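Local coordinates for glutathionyl-hydroquinone reductase PcpF (Sphingobium chlorophenolicum, PDB 4FQU), which catalyses the glutathione-dependent reduction of glutathionyl-hydroquinones to hydroquinones, a step in the breakdown of pentachlorophenol, at residues Val24-Gln29 with Thr117-Ile122. Numbering follows the deposited sequence.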
ATOM      1  N   VAL A  24     -30.853   2.304  13.342  1.00 55.87           N
ATOM      2  CA  VAL A  24     -30.843   1.703  11.993  1.00 50.06           C
ATOM      3  C   VAL A  24     -30.174   0.292  11.918  1.00 55.87           C
ATOM      4  O   VAL A  24     -28.982   0.133  12.228  1.00 52.60           O
ATOM      5  CB  VAL A  24     -30.162   2.643  10.981  1.00 42.50           C
ATOM      6  CG1 VAL A  24     -29.798   1.911   9.725  1.00 39.44           C
ATOM      7  CG2 VAL A  24     -31.046   3.815  10.677  1.00 42.44           C
ATOM      8  N   ARG A  25     -30.950  -0.717  11.501  1.00 55.26           N
ATOM      9  CA  ARG A  25     -30.479  -2.100  11.408  1.00 41.51           C
ATOM     10  C   ARG A  25     -29.489  -2.171  10.269  1.00 42.56           C
ATOM     11  O   ARG A  25     -29.819  -1.773   9.158  1.00 51.85           O
ATOM     12  CB  ARG A  25     -31.656  -3.085  11.186  1.00 38.20           C
ATOM     13  CG  ARG A  25     -32.570  -3.304  12.421  1.00 48.93           C
ATOM     14  CD  ARG A  25     -33.579  -4.454  12.289  1.00 52.89           C
ATOM     15  NE  ARG A  25     -32.917  -5.711  11.917  1.00 71.54           N
ATOM     16  CZ  ARG A  25     -33.351  -6.579  10.986  1.00 71.07           C
ATOM     17  NH1 ARG A  25     -34.492  -6.341  10.315  1.00 57.37           N
ATOM     18  NH2 ARG A  25     -32.647  -7.705  10.727  1.00 53.84           N
ATOM     19  N   LYS A  26     -28.286  -2.679  10.513  1.00 38.67           N
ATOM     20  CA  LYS A  26     -27.247  -2.668   9.476  1.00 41.95           C
ATOM     21  C   LYS A  26     -27.008  -4.037   8.822  1.00 38.31           C
ATOM     22  O   LYS A  26     -26.298  -4.178   7.835  1.00 37.98           O
ATOM     23  CB  LYS A  26     -25.936  -2.133  10.063  1.00 50.15           C
ATOM     24  CG  LYS A  26     -26.073  -0.846  10.878  1.00 53.88           C
ATOM     25  CD  LYS A  26     -25.912   0.407  10.035  1.00 49.72           C
ATOM     26  CE  LYS A  26     -25.456   1.569  10.893  1.00 63.15           C
ATOM     27  NZ  LYS A  26     -24.996   2.731  10.070  1.00 77.98           N
ATOM     28  N   GLU A  27     -27.599  -5.060   9.395  1.00 40.53           N
ATOM     29  CA  GLU A  27     -27.444  -6.408   8.882  1.00 43.56           C
ATOM     30  C   GLU A  27     -28.202  -6.616   7.567  1.00 40.61           C
ATOM     31  O   GLU A  27     -28.939  -5.740   7.104  1.00 44.48           O
ATOM     32  CB  GLU A  27     -27.922  -7.421   9.940  1.00 43.18           C
ATOM     33  CG  GLU A  27     -29.342  -7.196  10.437  1.00 40.16           C
ATOM     34  CD  GLU A  27     -29.452  -6.279  11.668  1.00 53.41           C
ATOM     35  OE1 GLU A  27     -30.504  -6.373  12.339  1.00 53.22           O
ATOM     36  OE2 GLU A  27     -28.528  -5.475  11.972  1.00 50.54           O
ATOM     37  N   SER A  28     -28.043  -7.791   6.972  1.00 38.66           N
ATOM     38  CA  SER A  28     -28.847  -8.145   5.815  1.00 38.13           C
ATOM     39  C   SER A  28     -30.286  -8.409   6.267  1.00 34.41           C
ATOM     40  O   SER A  28     -30.544  -9.345   7.021  1.00 33.81           O
ATOM     41  CB  SER A  28     -28.253  -9.380   5.161  1.00 33.06           C
ATOM     42  OG  SER A  28     -26.850  -9.322   5.232  1.00 34.97           O
ATOM     43  N   GLN A  29     -31.232  -7.591   5.834  1.00 27.00           N
ATOM     44  CA  GLN A  29     -32.578  -7.777   6.359  1.00 30.05           C
ATOM     45  C   GLN A  29     -33.504  -8.718   5.586  1.00 29.08           C
ATOM     46  O   GLN A  29     -34.701  -8.718   5.842  1.00 31.82           O
ATOM     47  CB  GLN A  29     -33.288  -6.437   6.478  1.00 30.88           C
ATOM     48  CG  GLN A  29     -32.577  -5.392   7.287  1.00 36.09           C
ATOM     49  CD  GLN A  29     -33.313  -4.074   7.225  1.00 39.60           C
ATOM     50  OE1 GLN A  29     -32.688  -3.018   7.028  1.00 36.17           O
ATOM     51  NE2 GLN A  29     -34.657  -4.122   7.369  1.00 30.66           N
ATOM     52  N   THR A 117     -35.607   1.274   5.619  1.00 31.61           N
ATOM     53  CA  THR A 117     -34.463   1.829   6.323  1.00 28.41           C
ATOM     54  C   THR A 117     -33.401   0.774   6.482  1.00 25.55           C
ATOM     55  O   THR A 117     -33.621  -0.192   7.204  1.00 34.01           O
ATOM     56  CB  THR A 117     -34.833   2.236   7.741  1.00 30.63           C
ATOM     57  OG1 THR A 117     -36.102   2.916   7.743  1.00 34.04           O
ATOM     58  CG2 THR A 117     -33.721   3.087   8.326  1.00 25.20           C
ATOM     59  N   GLY A 118     -32.258   0.946   5.841  1.00 18.74           N
ATOM     60  CA  GLY A 118     -31.145   0.074   6.140  1.00 21.86           C
ATOM     61  C   GLY A 118     -29.989   0.262   5.215  1.00 21.00           C
ATOM     62  O   GLY A 118     -29.926   1.262   4.498  1.00 20.15           O
ATOM     63  N   ARG A 119     -29.050  -0.674   5.191  1.00 23.05           N
ATOM     64  CA  ARG A 119     -28.001  -0.465   4.198  1.00 25.94           C
ATOM     65  C   ARG A 119     -28.478  -0.941   2.828  1.00 20.41           C
ATOM     66  O   ARG A 119     -29.493  -1.615   2.721  1.00 19.87           O
ATOM     67  CB  ARG A 119     -26.679  -1.070   4.617  1.00 25.25           C
ATOM     68  CG  ARG A 119     -26.539  -1.191   6.104  1.00 31.07           C
ATOM     69  CD  ARG A 119     -25.248  -1.876   6.405  1.00 38.28           C
ATOM     70  NE  ARG A 119     -24.206  -1.171   5.702  1.00 42.87           N
ATOM     71  CZ  ARG A 119     -23.173  -1.760   5.125  1.00 45.52           C
ATOM     72  NH1 ARG A 119     -23.049  -3.098   5.191  1.00 26.96           N
ATOM     73  NH2 ARG A 119     -22.277  -0.986   4.492  1.00 36.04           N
ATOM     74  N   VAL A 120     -27.793  -0.516   1.778  1.00 20.35           N
ATOM     75  CA  VAL A 120     -28.204  -0.845   0.407  1.00 23.21           C
ATOM     76  C   VAL A 120     -27.024  -1.530  -0.242  1.00 22.02           C
ATOM     77  O   VAL A 120     -26.160  -0.829  -0.817  1.00 20.99           O
ATOM     78  CB  VAL A 120     -28.580   0.413  -0.474  1.00 22.33           C
ATOM     79  CG1 VAL A 120     -28.924  -0.026  -1.863  1.00 20.64           C
ATOM     80  CG2 VAL A 120     -29.768   1.179   0.089  1.00 20.12           C
ATOM     81  N   THR A 121     -27.005  -2.872  -0.133  1.00 16.27           N
ATOM     82  CA  THR A 121     -25.894  -3.731  -0.550  1.00 16.27           C
ATOM     83  C   THR A 121     -26.162  -4.731  -1.691  1.00 23.47           C
ATOM     84  O   THR A 121     -27.326  -5.007  -2.060  1.00 17.37           O
ATOM     85  CB  THR A 121     -25.413  -4.559   0.616  1.00 17.75           C
ATOM     86  OG1 THR A 121     -26.277  -5.697   0.833  1.00 16.62           O
ATOM     87  CG2 THR A 121     -25.363  -3.724   1.799  1.00 19.29           C
ATOM     88  N   ILE A 122     -25.065  -5.260  -2.257  1.00 22.80           N
ATOM     89  CA  ILE A 122     -25.138  -6.432  -3.135  1.00 20.22           C
ATOM     90  C   ILE A 122     -24.408  -7.547  -2.449  1.00 19.87           C
ATOM     91  O   ILE A 122     -23.543  -7.271  -1.637  1.00 23.39           O
ATOM     92  CB  ILE A 122     -24.465  -6.187  -4.484  1.00 20.20           C
ATOM     93  CG1 ILE A 122     -22.986  -5.870  -4.300  1.00 22.63           C
ATOM     94  CG2 ILE A 122     -25.142  -5.058  -5.246  1.00 19.53           C
ATOM     95  CD1 ILE A 122     -22.412  -5.062  -5.498  1.00 25.86           C
TER
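Thr117 begins the segment 117-122, and its two branches do different work. Its methyl CG2, anti to the backbone N, crosses Val24 obliquely and lies 3.6 Å from Val24 CG2. Its OG1 hydrogen-bonds to the carbonyl of Ile5. The carbonyl of Thr117 faces the side-chain amide of Gln29, which reaches it on a chain extended beyond CG. Gly118 comes next and is buried. Its CA lies 3.8 Å from Arg25 O and 4.2 Å from Val24 CG1, and its backbone is hydrogen-bonded to Leu4. Arg119 then runs alongside Lys26, with its CD 3.7 Å from Lys26 CB. The chain bends about its CG-CD bond (chi3 52°). Lys26 NZ and Arg119 NE stay 5.9 Å apart. Within 24-29, a salt bridge joins Arg25 NE to Glu27 OE1 at 2.5 Å, and CG of Gln29 lies above one face of the Arg25 guanidinium, toward its rim. An alanine in place of Gln29 would probably loosen the packing here, since the amide group beside Thr117 and Gly118 and CG on the Arg25 guanidinium would be gone. By similarity, Arg119 to Ile122 bind glutathione, in the thioredoxin-like domain. The contact thus sets an N-terminal loop against the probable glutathione site, chiefly by packing, and the like charges of Lys26 and Arg119 would probably repel each other mildly.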